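PDB 4H6W: N-terminal cyanobactin protease from Planktothrix agardhii NIES-596, which probably acts as a subtilisin-like serine endopeptidase that cleaves the precursor peptide during cyanobactin (prenylagaramide) maturation, the present chain being its subtilase domain. Local coordinates for residues 26-31 against 120-125; 42-47 against 89-94; 152-157 against 229-234. All coordinates share one frame; numbering follows the deposited sequence.

All three contacts involve strands of the seven-stranded parallel sheet of the subtilase domain. Interaction 2 pairs strand 43-46, at one edge, with strand 88-91, which adjoins strand 24-28; interaction 1 joins 24-28 to 121-124, and interaction 3 sets the next strand, 152-156, against helix 223-243. The centres of interactions 1 and 2 lie about 8 Å apart, those of 1 and 3 about 9 Å and of 2 and 3 about 16 Å. Along the chain, both segments of interaction 2 fall between those of interaction 1, and interaction 3 follows. Together they link the sheet edge, the strand leading to the predicted catalytic Asp29 and the helix that carries the predicted nucleophile Ser224.

Interaction 1. Residues 26-31 against 120-125; sequences AVLDGI and NIINVS
Asp29 and Ser125 meet at the C-terminal side of the paired strands, with OD1 of Asp29 lying 3.8 Å from CB of Ser125. A water bridges the two segments: it accepts the backbone N-H of Ser125 at 2.7 Å, and Leu28 O and Asp29 OD1 are both within its donating reach. The other carboxylate oxygen, OD2, takes the N-H of Gly30 on its anti side, at 2.7 Å and 20° out of the carboxylate plane, and is also hydrogen-bonded to His64 ND1. An alanine in place of Asp29 would probably leave His64 ND1 and the Gly30 N-H without their acceptor and the water less firmly anchored.

Before this point, three straight backbone bonds join the strands: Ala26 N to Ile121 O, Asn123 N to Ala26 O at 3.0 Å, and Leu28 N to Asn123 O at 3.1 Å. On one face the Leu28 and Ile122 side chains cross obliquely, Leu28 CD1 3.9 Å from Ile122 CG2, and helix 104-116 covers both residues together with Ala26. The opposite face bears Val27 and Asn123. The Asn123 side chain, its CG anti to the backbone N (chi1 -178°), extends from that face to Ser231 of helix 223-243.

Asp29, His64 and Ser224 are the predicted charge-relay residues of this subtilase, and Ser125 O accepts a bond from Ser224 OG. The two segments thus bring the acid and a backbone acceptor of the serine together, and the grip on OD2 by both Gly30 and His64 is consistent with a carboxylate held to orient the imidazole.

Interaction 2. Residues 42-47 against 89-94; sequences ADLTRL and GLIVPV
Leu44 overlaps the end of Ile91 on one face of the paired strands, its CD1 4.1 Å from CD1 of Ile91 as the two side chains cross. The other branch of Leu44, CD2, folds over the backbone of Gly89 and comes within 3.8 Å of its CA, occupying the side of the glycine where a CB would point. Further along the same face, Arg46 stretches out in an extended chain, its CG anti to the backbone N (chi1 -178°), and crosses Pro93 at about a right angle. The ring atom CG of Pro93 lies 3.7 Å from Arg46 NE, a van der Waals contact at the NE end of the guanidinium, whose NH1 also packs against Ile31.

The strands run parallel, and four backbone hydrogen bonds alternate in direction between them: Gly89 N to Asp43 O, Thr45 N to Gly89 O, Ile91 N to Thr45 O at 2.8 Å and Leu47 N to Ile91 O. The last, at 2.9 Å, is the straightest, with an N-H...O angle of 170°. At the start of the pair a water bonds to Thr45 OG1 at 2.9 Å and has Asp43 OD1 and Gly89 O within its donating reach, tying both strands together at the margin of the sheet.

Past the end of the strand, Leu47 CD1 packs 4.0 Å from Val92 CG2, and Gln113 of helix 104-116 touches both residues. This is a parallel edge pair of the central subtilase sheet, its strands separated in the chain by helix 63-73. Strand 24-28 flanks 88-91 on its inner side, with Leu90 and Val92 bonded through their backbones to Val27, whereas 43-46 forms the outer edge of the sheet within the chain.

Interaction 3. Residues 152-157 against 229-234; sequences LLIAAT and IVSGVA
Ser231 OG, on the side of helix 223-243 that faces the sheet, is held by a hydrogen bond with Asn123 ND2 of strand 121-124 and by a weak one with Thr227 O one helical turn earlier. Against this oxygen lies the wholly apolar side chain of Ile154. CB of Ile154 and its terminal CD1 each approach Ser231 OG to 3.8 Å, and CD1 presses on to within 3.7 Å of Ser231 CA. With CG1 beside the backbone N (chi1 -57°) and the chain then fully extended (chi2 178°), CD1 is carried into the helix surface, where Ala234 CB lies 4.1 Å away. The other branch, CG2, meets Val230 CG1 at 4.3 Å, and Leu152 CD2 reaches Ala234 CB at the same distance.

Helix segment 229-234 runs roughly antiparallel to strand 152-156 (157°), the closest approach of the axes being 8.9 Å. Small residues on this side of it, Ser231 and Ala234, let the isoleucine come close to the helix backbone. No hydrogen bond joins the two segments: van der Waals packing seats the helix that carries the predicted nucleophile Ser224 on this strand, and the polar tie is to the adjacent one.

Interaction 1. Residues 26-31 against 120-125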
ATOM      1  N   ALA A  26       4.231  -2.806   7.855  1.00 29.48           N
ATOM      2  CA  ALA A  26       3.769  -1.853   8.867  1.00 29.25           C
ATOM      3  C   ALA A  26       2.620  -1.038   8.303  1.00 28.43           C
ATOM      4  O   ALA A  26       2.687  -0.587   7.166  1.00 28.57           O
ATOM      5  CB  ALA A  26       4.901  -0.936   9.291  1.00 28.65           C
ATOM      6  N   VAL A  27       1.563  -0.859   9.091  1.00 28.96           N
ATOM      7  CA  VAL A  27       0.442  -0.023   8.668  1.00 28.91           C
ATOM      8  C   VAL A  27       0.437   1.249   9.502  1.00 30.16           C
ATOM      9  O   VAL A  27       0.209   1.204  10.712  1.00 31.20           O
ATOM     10  CB  VAL A  27      -0.911  -0.755   8.760  1.00 29.17           C
ATOM     11  CG1 VAL A  27      -2.036   0.184   8.363  1.00 29.30           C
ATOM     12  CG2 VAL A  27      -0.920  -2.015   7.888  1.00 28.24           C
ATOM     13  N   LEU A  28       0.738   2.373   8.852  1.00 30.57           N
ATOM     14  CA  LEU A  28       0.751   3.671   9.515  1.00 31.15           C
ATOM     15  C   LEU A  28      -0.545   4.394   9.207  1.00 33.18           C
ATOM     16  O   LEU A  28      -0.746   4.917   8.104  1.00 33.81           O
ATOM     17  CB  LEU A  28       1.965   4.508   9.095  1.00 30.11           C
ATOM     18  CG  LEU A  28       3.300   4.199   9.774  1.00 28.99           C
ATOM     19  CD1 LEU A  28       3.740   2.751   9.590  1.00 28.46           C
ATOM     20  CD2 LEU A  28       4.360   5.145   9.252  1.00 27.81           C
ATOM     21  N   ASP A  29      -1.424   4.410  10.203  1.00 35.06           N
ATOM     22  CA  ASP A  29      -2.801   4.829  10.022  1.00 34.93           C
ATOM     23  C   ASP A  29      -3.419   5.104  11.394  1.00 34.53           C
ATOM     24  O   ASP A  29      -2.697   5.421  12.346  1.00 33.44           O
ATOM     25  CB  ASP A  29      -3.564   3.719   9.307  1.00 37.63           C
ATOM     26  CG  ASP A  29      -4.708   4.241   8.480  1.00 40.90           C
ATOM     27  OD1 ASP A  29      -4.541   4.271   7.238  1.00 42.07           O
ATOM     28  OD2 ASP A  29      -5.754   4.627   9.069  1.00 39.03           O
ATOM     29  N   GLY A  30      -4.743   4.995  11.497  1.00 32.28           N
ATOM     30  CA  GLY A  30      -5.413   5.094  12.793  1.00 31.64           C
ATOM     31  C   GLY A  30      -5.333   3.783  13.553  1.00 33.72           C
ATOM     32  O   GLY A  30      -4.793   2.781  13.046  1.00 33.02           O
ATOM     33  N   ILE A  31      -5.867   3.787  14.773  1.00 33.92           N
ATOM     34  CA  ILE A  31      -5.940   2.579  15.595  1.00 35.12           C
ATOM     35  C   ILE A  31      -6.844   1.490  14.982  1.00 34.00           C
ATOM     36  O   ILE A  31      -7.993   1.744  14.623  1.00 33.26           O
ATOM     37  CB  ILE A  31      -6.349   2.907  17.053  1.00 37.60           C
ATOM     38  CG1 ILE A  31      -5.372   3.939  17.641  1.00 36.72           C
ATOM     39  CG2 ILE A  31      -6.365   1.639  17.910  1.00 37.92           C
ATOM     40  CD1 ILE A  31      -5.728   4.420  19.032  1.00 38.23           C
ATOM     41  N   ASN A 120       9.497  -4.473   6.414  1.00 32.66           N
ATOM     42  CA  ASN A 120      10.072  -4.524   5.067  1.00 32.43           C
ATOM     43  C   ASN A 120       9.334  -3.606   4.105  1.00 32.17           C
ATOM     44  O   ASN A 120       9.926  -3.046   3.164  1.00 31.88           O
ATOM     45  CB  ASN A 120      10.018  -5.953   4.540  1.00 32.21           C
ATOM     46  CG  ASN A 120      10.800  -6.901   5.400  1.00 33.46           C
ATOM     47  OD1 ASN A 120      12.027  -6.819   5.454  1.00 34.83           O
ATOM     48  ND2 ASN A 120      10.104  -7.799   6.094  1.00 32.83           N
ATOM     49  N   ILE A 121       8.031  -3.491   4.348  1.00 29.40           N
ATOM     50  CA  ILE A 121       7.148  -2.633   3.590  1.00 29.87           C
ATOM     51  C   ILE A 121       6.426  -1.700   4.551  1.00 28.52           C
ATOM     52  O   ILE A 121       5.964  -2.132   5.606  1.00 28.42           O
ATOM     53  CB  ILE A 121       6.115  -3.467   2.819  1.00 30.08           C
ATOM     54  CG1 ILE A 121       6.822  -4.253   1.722  1.00 31.00           C
ATOM     55  CG2 ILE A 121       5.033  -2.584   2.219  1.00 28.64           C
ATOM     56  CD1 ILE A 121       5.983  -5.367   1.165  1.00 30.67           C
ATOM     57  N   ILE A 122       6.332  -0.428   4.181  1.00 26.58           N
ATOM     58  CA  ILE A 122       5.574   0.532   4.976  1.00 26.56           C
ATOM     59  C   ILE A 122       4.427   1.084   4.146  1.00 26.60           C
ATOM     60  O   ILE A 122       4.660   1.700   3.102  1.00 27.05           O
ATOM     61  CB  ILE A 122       6.462   1.681   5.515  1.00 25.84           C
ATOM     62  CG1 ILE A 122       7.487   1.129   6.522  1.00 25.45           C
ATOM     63  CG2 ILE A 122       5.599   2.768   6.153  1.00 24.13           C
ATOM     64  CD1 ILE A 122       8.572   2.113   6.904  1.00 25.29           C
ATOM     65  N   ASN A 123       3.205   0.859   4.632  1.00 25.89           N
ATOM     66  CA  ASN A 123       1.979   1.334   3.995  1.00 27.11           C
ATOM     67  C   ASN A 123       1.425   2.638   4.572  1.00 27.47           C
ATOM     68  O   ASN A 123       1.100   2.708   5.754  1.00 30.91           O
ATOM     69  CB  ASN A 123       0.891   0.255   4.065  1.00 26.33           C
ATOM     70  CG  ASN A 123      -0.387   0.682   3.373  1.00 26.48           C
ATOM     71  OD1 ASN A 123      -1.201   1.431   3.931  1.00 27.68           O
ATOM     72  ND2 ASN A 123      -0.564   0.228   2.147  1.00 24.76           N
ATOM     73  N   VAL A 124       1.271   3.653   3.733  1.00 27.29           N
ATOM     74  CA  VAL A 124       0.753   4.948   4.186  1.00 28.68           C
ATOM     75  C   VAL A 124      -0.454   5.335   3.342  1.00 29.24           C
ATOM     76  O   VAL A 124      -0.311   5.897   2.259  1.00 30.88           O
ATOM     77  CB  VAL A 124       1.826   6.084   4.131  1.00 27.16           C
ATOM     78  CG1 VAL A 124       1.335   7.325   4.858  1.00 26.77           C
ATOM     79  CG2 VAL A 124       3.139   5.643   4.744  1.00 26.60           C
ATOM     80  N   SER A 125      -1.643   5.030   3.843  1.00 31.60           N
ATOM     81  CA  SER A 125      -2.893   5.307   3.132  1.00 33.44           C
ATOM     82  C   SER A 125      -3.386   6.723   3.403  1.00 35.22           C
ATOM     83  O   SER A 125      -4.569   6.983   3.476  1.00 41.27           O
ATOM     84  CB  SER A 125      -3.955   4.276   3.509  1.00 31.62           C
ATOM     85  OG  SER A 125      -3.548   3.007   3.052  1.00 33.12           O
TER
HETATM   86  O   HOH W   1      -1.834   3.559   6.137  1.00 35.01           O

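Interaction 2. Residues 42-47 against 89-94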
ATOM      1  N   ALA A  42      -4.161 -13.855  12.541  1.00 29.79           N
ATOM      2  CA  ALA A  42      -3.199 -12.863  12.027  1.00 32.55           C
ATOM      3  C   ALA A  42      -2.135 -12.544  13.067  1.00 34.09           C
ATOM      4  O   ALA A  42      -2.434 -12.500  14.248  1.00 37.63           O
ATOM      5  CB  ALA A  42      -3.912 -11.576  11.614  1.00 31.21           C
ATOM      6  N   ASP A  43      -0.898 -12.333  12.631  1.00 36.12           N
ATOM      7  CA  ASP A  43       0.189 -11.952  13.534  1.00 38.78           C
ATOM      8  C   ASP A  43       0.383 -10.437  13.542  1.00 39.63           C
ATOM      9  O   ASP A  43       1.107  -9.887  12.703  1.00 41.14           O
ATOM     10  CB  ASP A  43       1.484 -12.648  13.120  1.00 40.81           C
ATOM     11  CG  ASP A  43       2.651 -12.356  14.061  1.00 45.25           C
ATOM     12  OD1 ASP A  43       2.551 -11.495  14.978  1.00 46.81           O
ATOM     13  OD2 ASP A  43       3.696 -13.006  13.866  1.00 48.19           O
ATOM     14  N   LEU A  44      -0.251  -9.769  14.500  1.00 37.21           N
ATOM     15  CA  LEU A  44      -0.212  -8.314  14.562  1.00 36.47           C
ATOM     16  C   LEU A  44       0.304  -7.815  15.900  1.00 37.28           C
ATOM     17  O   LEU A  44       0.011  -8.392  16.947  1.00 36.39           O
ATOM     18  CB  LEU A  44      -1.599  -7.730  14.309  1.00 35.02           C
ATOM     19  CG  LEU A  44      -2.351  -8.063  13.021  1.00 35.77           C
ATOM     20  CD1 LEU A  44      -3.658  -7.292  12.987  1.00 36.42           C
ATOM     21  CD2 LEU A  44      -1.543  -7.753  11.776  1.00 37.85           C
ATOM     22  N   THR A  45       1.063  -6.726  15.849  1.00 37.68           N
ATOM     23  CA  THR A  45       1.599  -6.076  17.042  1.00 37.41           C
ATOM     24  C   THR A  45       1.412  -4.583  16.884  1.00 36.90           C
ATOM     25  O   THR A  45       1.699  -4.029  15.822  1.00 39.12           O
ATOM     26  CB  THR A  45       3.103  -6.360  17.179  1.00 38.76           C
ATOM     27  OG1 THR A  45       3.304  -7.778  17.194  1.00 41.35           O
ATOM     28  CG2 THR A  45       3.684  -5.737  18.465  1.00 38.12           C
ATOM     29  N   ARG A  46       0.931  -3.931  17.927  1.00 33.46           N
ATOM     30  CA  ARG A  46       0.801  -2.496  17.890  1.00 34.69           C
ATOM     31  C   ARG A  46       1.982  -1.863  18.608  1.00 35.96           C
ATOM     32  O   ARG A  46       2.324  -2.273  19.705  1.00 37.05           O
ATOM     33  CB  ARG A  46      -0.511  -2.067  18.538  1.00 34.27           C
ATOM     34  CG  ARG A  46      -0.709  -0.570  18.475  1.00 36.93           C
ATOM     35  CD  ARG A  46      -1.979  -0.136  19.164  1.00 38.91           C
ATOM     36  NE  ARG A  46      -1.904   1.277  19.496  1.00 42.54           N
ATOM     37  CZ  ARG A  46      -2.871   1.950  20.105  1.00 45.85           C
ATOM     38  NH1 ARG A  46      -4.002   1.337  20.445  1.00 44.27           N
ATOM     39  NH2 ARG A  46      -2.708   3.241  20.368  1.00 47.48           N
ATOM     40  N   LEU A  47       2.611  -0.869  17.996  1.00 39.00           N
ATOM     41  CA  LEU A  47       3.737  -0.199  18.644  1.00 41.55           C
ATOM     42  C   LEU A  47       3.256   0.961  19.505  1.00 44.26           C
ATOM     43  O   LEU A  47       2.281   1.621  19.146  1.00 44.21           O
ATOM     44  CB  LEU A  47       4.793   0.245  17.627  1.00 42.32           C
ATOM     45  CG  LEU A  47       5.518  -0.887  16.867  1.00 46.47           C
ATOM     46  CD1 LEU A  47       6.620  -0.322  15.981  1.00 47.00           C
ATOM     47  CD2 LEU A  47       6.095  -1.956  17.790  1.00 45.93           C
ATOM     48  N   GLY A  89       2.556  -8.332  10.799  1.00 37.32           N
ATOM     49  CA  GLY A  89       2.038  -6.957  10.720  1.00 37.64           C
ATOM     50  C   GLY A  89       2.364  -6.084  11.930  1.00 37.93           C
ATOM     51  O   GLY A  89       2.294  -6.548  13.075  1.00 40.11           O
ATOM     52  N   LEU A  90       2.723  -4.824  11.675  1.00 36.69           N
ATOM     53  CA  LEU A  90       2.912  -3.813  12.725  1.00 35.71           C
ATOM     54  C   LEU A  90       1.926  -2.658  12.568  1.00 34.48           C
ATOM     55  O   LEU A  90       1.872  -2.012  11.527  1.00 37.27           O
ATOM     56  CB  LEU A  90       4.316  -3.235  12.681  1.00 37.29           C
ATOM     57  CG  LEU A  90       5.540  -4.133  12.796  1.00 39.39           C
ATOM     58  CD1 LEU A  90       6.775  -3.258  12.653  1.00 40.41           C
ATOM     59  CD2 LEU A  90       5.567  -4.884  14.114  1.00 40.86           C
ATOM     60  N   ILE A  91       1.147  -2.396  13.603  1.00 32.78           N
ATOM     61  CA  ILE A  91       0.262  -1.253  13.608  1.00 31.65           C
ATOM     62  C   ILE A  91       1.036  -0.125  14.286  1.00 32.50           C
ATOM     63  O   ILE A  91       1.531  -0.272  15.400  1.00 32.65           O
ATOM     64  CB  ILE A  91      -1.055  -1.573  14.336  1.00 31.98           C
ATOM     65  CG1 ILE A  91      -1.793  -2.714  13.626  1.00 34.27           C
ATOM     66  CG2 ILE A  91      -1.951  -0.351  14.411  1.00 31.37           C
ATOM     67  CD1 ILE A  91      -2.477  -3.678  14.585  1.00 34.91           C
ATOM     68  N   VAL A  92       1.182   0.984  13.574  1.00 31.84           N
ATOM     69  CA  VAL A  92       1.878   2.145  14.090  1.00 31.49           C
ATOM     70  C   VAL A  92       1.000   3.375  13.827  1.00 32.66           C
ATOM     71  O   VAL A  92       1.121   4.015  12.781  1.00 34.03           O
ATOM     72  CB  VAL A  92       3.241   2.290  13.405  1.00 29.43           C
ATOM     73  CG1 VAL A  92       4.099   3.302  14.139  1.00 28.67           C
ATOM     74  CG2 VAL A  92       3.929   0.939  13.337  1.00 27.25           C
ATOM     75  N   PRO A  93       0.106   3.710  14.771  1.00 33.15           N
ATOM     76  CA  PRO A  93      -0.906   4.738  14.507  1.00 35.96           C
ATOM     77  C   PRO A  93      -0.294   6.127  14.305  1.00 38.67           C
ATOM     78  O   PRO A  93       0.569   6.536  15.077  1.00 41.43           O
ATOM     79  CB  PRO A  93      -1.777   4.722  15.777  1.00 33.66           C
ATOM     80  CG  PRO A  93      -1.372   3.490  16.516  1.00 33.77           C
ATOM     81  CD  PRO A  93       0.076   3.289  16.176  1.00 31.95           C
ATOM     82  N   VAL A  94      -0.734   6.835  13.267  1.00 40.57           N
ATOM     83  CA  VAL A  94      -0.243   8.179  12.991  1.00 39.99           C
ATOM     84  C   VAL A  94      -1.324   9.243  13.135  1.00 43.47           C
ATOM     85  O   VAL A  94      -1.014  10.427  13.071  1.00 46.23           O
ATOM     86  CB  VAL A  94       0.433   8.303  11.603  1.00 39.12           C
ATOM     87  CG1 VAL A  94       1.700   7.474  11.558  1.00 38.78           C
ATOM     88  CG2 VAL A  94      -0.521   7.913  10.476  1.00 37.29           C
TER
HETATM   89  O   HOH W   2       3.592  -8.860  14.475  1.00 45.42           O

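Interaction 3. Residues 152-157 against 229-234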
ATOM      1  N   LEU A 152      10.671  -0.640   1.635  1.00 30.67           N
ATOM      2  CA  LEU A 152       9.804   0.002   0.630  1.00 30.19           C
ATOM      3  C   LEU A 152       8.613   0.754   1.233  1.00 29.66           C
ATOM      4  O   LEU A 152       7.765   0.161   1.894  1.00 30.28           O
ATOM      5  CB  LEU A 152       9.291  -1.029  -0.371  1.00 29.50           C
ATOM      6  CG  LEU A 152       8.346  -0.561  -1.487  1.00 29.28           C
ATOM      7  CD1 LEU A 152       8.966   0.527  -2.373  1.00 27.64           C
ATOM      8  CD2 LEU A 152       7.936  -1.783  -2.299  1.00 27.54           C
ATOM      9  N   LEU A 153       8.560   2.060   1.006  1.00 29.54           N
ATOM     10  CA  LEU A 153       7.428   2.861   1.448  1.00 28.12           C
ATOM     11  C   LEU A 153       6.444   3.037   0.290  1.00 28.74           C
ATOM     12  O   LEU A 153       6.836   3.448  -0.813  1.00 28.21           O
ATOM     13  CB  LEU A 153       7.886   4.221   1.988  1.00 27.93           C
ATOM     14  CG  LEU A 153       6.802   4.869   2.856  1.00 27.60           C
ATOM     15  CD1 LEU A 153       7.369   5.451   4.134  1.00 28.07           C
ATOM     16  CD2 LEU A 153       5.997   5.891   2.081  1.00 27.63           C
ATOM     17  N   ILE A 154       5.174   2.732   0.561  1.00 27.06           N
ATOM     18  CA  ILE A 154       4.116   2.712  -0.444  1.00 26.98           C
ATOM     19  C   ILE A 154       3.002   3.629   0.045  1.00 27.20           C
ATOM     20  O   ILE A 154       2.450   3.426   1.126  1.00 27.78           O
ATOM     21  CB  ILE A 154       3.575   1.267  -0.636  1.00 27.79           C
ATOM     22  CG1 ILE A 154       4.727   0.319  -1.018  1.00 28.45           C
ATOM     23  CG2 ILE A 154       2.441   1.208  -1.662  1.00 25.40           C
ATOM     24  CD1 ILE A 154       4.310  -1.132  -1.171  1.00 29.18           C
ATOM     25  N   ALA A 155       2.663   4.641  -0.739  1.00 26.25           N
ATOM     26  CA  ALA A 155       1.732   5.641  -0.258  1.00 26.08           C
ATOM     27  C   ALA A 155       0.698   6.041  -1.290  1.00 28.46           C
ATOM     28  O   ALA A 155       0.985   6.058  -2.510  1.00 29.10           O
ATOM     29  CB  ALA A 155       2.487   6.863   0.224  1.00 27.73           C
ATOM     30  N   ALA A 156      -0.489   6.386  -0.784  1.00 27.67           N
ATOM     31  CA  ALA A 156      -1.602   6.912  -1.581  1.00 28.49           C
ATOM     32  C   ALA A 156      -1.303   8.247  -2.272  1.00 29.74           C
ATOM     33  O   ALA A 156      -0.795   9.176  -1.652  1.00 31.13           O
ATOM     34  CB  ALA A 156      -2.833   7.057  -0.697  1.00 28.74           C
ATOM     35  N   THR A 157      -1.643   8.346  -3.552  1.00 30.88           N
ATOM     36  CA  THR A 157      -1.478   9.601  -4.296  1.00 32.09           C
ATOM     37  C   THR A 157      -2.452  10.699  -3.827  1.00 34.47           C
ATOM     38  O   THR A 157      -2.156  11.891  -3.948  1.00 38.70           O
ATOM     39  CB  THR A 157      -1.673   9.391  -5.816  1.00 32.69           C
ATOM     40  OG1 THR A 157      -2.994   8.897  -6.074  1.00 29.21           O
ATOM     41  CG2 THR A 157      -0.639   8.408  -6.379  1.00 31.83           C
ATOM     42  N   ILE A 229      -3.481  -2.655  -1.219  1.00 28.81           N
ATOM     43  CA  ILE A 229      -3.472  -3.794  -2.128  1.00 28.72           C
ATOM     44  C   ILE A 229      -2.074  -3.994  -2.715  1.00 30.32           C
ATOM     45  O   ILE A 229      -1.582  -5.130  -2.821  1.00 31.68           O
ATOM     46  CB  ILE A 229      -4.543  -3.660  -3.233  1.00 29.06           C
ATOM     47  CG1 ILE A 229      -5.946  -3.729  -2.607  1.00 28.87           C
ATOM     48  CG2 ILE A 229      -4.346  -4.735  -4.295  1.00 28.61           C
ATOM     49  CD1 ILE A 229      -7.102  -3.669  -3.581  1.00 29.34           C
ATOM     50  N   VAL A 230      -1.429  -2.886  -3.084  1.00 30.48           N
ATOM     51  CA  VAL A 230      -0.071  -2.929  -3.620  1.00 30.16           C
ATOM     52  C   VAL A 230       0.880  -3.364  -2.507  1.00 30.03           C
ATOM     53  O   VAL A 230       1.778  -4.191  -2.736  1.00 29.96           O
ATOM     54  CB  VAL A 230       0.352  -1.581  -4.269  1.00 30.64           C
ATOM     55  CG1 VAL A 230       1.777  -1.648  -4.813  1.00 29.01           C
ATOM     56  CG2 VAL A 230      -0.609  -1.201  -5.389  1.00 27.92           C
ATOM     57  N   SER A 231       0.649  -2.863  -1.292  1.00 28.96           N
ATOM     58  CA  SER A 231       1.459  -3.283  -0.142  1.00 29.14           C
ATOM     59  C   SER A 231       1.418  -4.788   0.028  1.00 28.72           C
ATOM     60  O   SER A 231       2.461  -5.415   0.191  1.00 29.29           O
ATOM     61  CB  SER A 231       1.012  -2.608   1.153  1.00 28.98           C
ATOM     62  OG  SER A 231       1.319  -1.229   1.124  1.00 29.66           O
ATOM     63  N   GLY A 232       0.209  -5.357  -0.016  1.00 27.97           N
ATOM     64  CA  GLY A 232       0.021  -6.794   0.118  1.00 27.10           C
ATOM     65  C   GLY A 232       0.712  -7.577  -0.979  1.00 28.77           C
ATOM     66  O   GLY A 232       1.426  -8.560  -0.709  1.00 29.72           O
ATOM     67  N   VAL A 233       0.516  -7.142  -2.226  1.00 27.62           N
ATOM     68  CA  VAL A 233       1.177  -7.793  -3.346  1.00 27.60           C
ATOM     69  C   VAL A 233       2.691  -7.719  -3.171  1.00 27.10           C
ATOM     70  O   VAL A 233       3.384  -8.727  -3.326  1.00 27.76           O
ATOM     71  CB  VAL A 233       0.733  -7.190  -4.696  1.00 29.17           C
ATOM     72  CG1 VAL A 233       1.679  -7.602  -5.824  1.00 29.63           C
ATOM     73  CG2 VAL A 233      -0.697  -7.594  -5.005  1.00 27.51           C
ATOM     74  N   ALA A 234       3.215  -6.542  -2.829  1.00 25.94           N
ATOM     75  CA  ALA A 234       4.661  -6.436  -2.599  1.00 26.48           C
ATOM     76  C   ALA A 234       5.122  -7.420  -1.526  1.00 26.49           C
ATOM     77  O   ALA A 234       6.193  -8.013  -1.648  1.00 27.56           O
ATOM     78  CB  ALA A 234       5.073  -5.013  -2.248  1.00 27.05           C
TER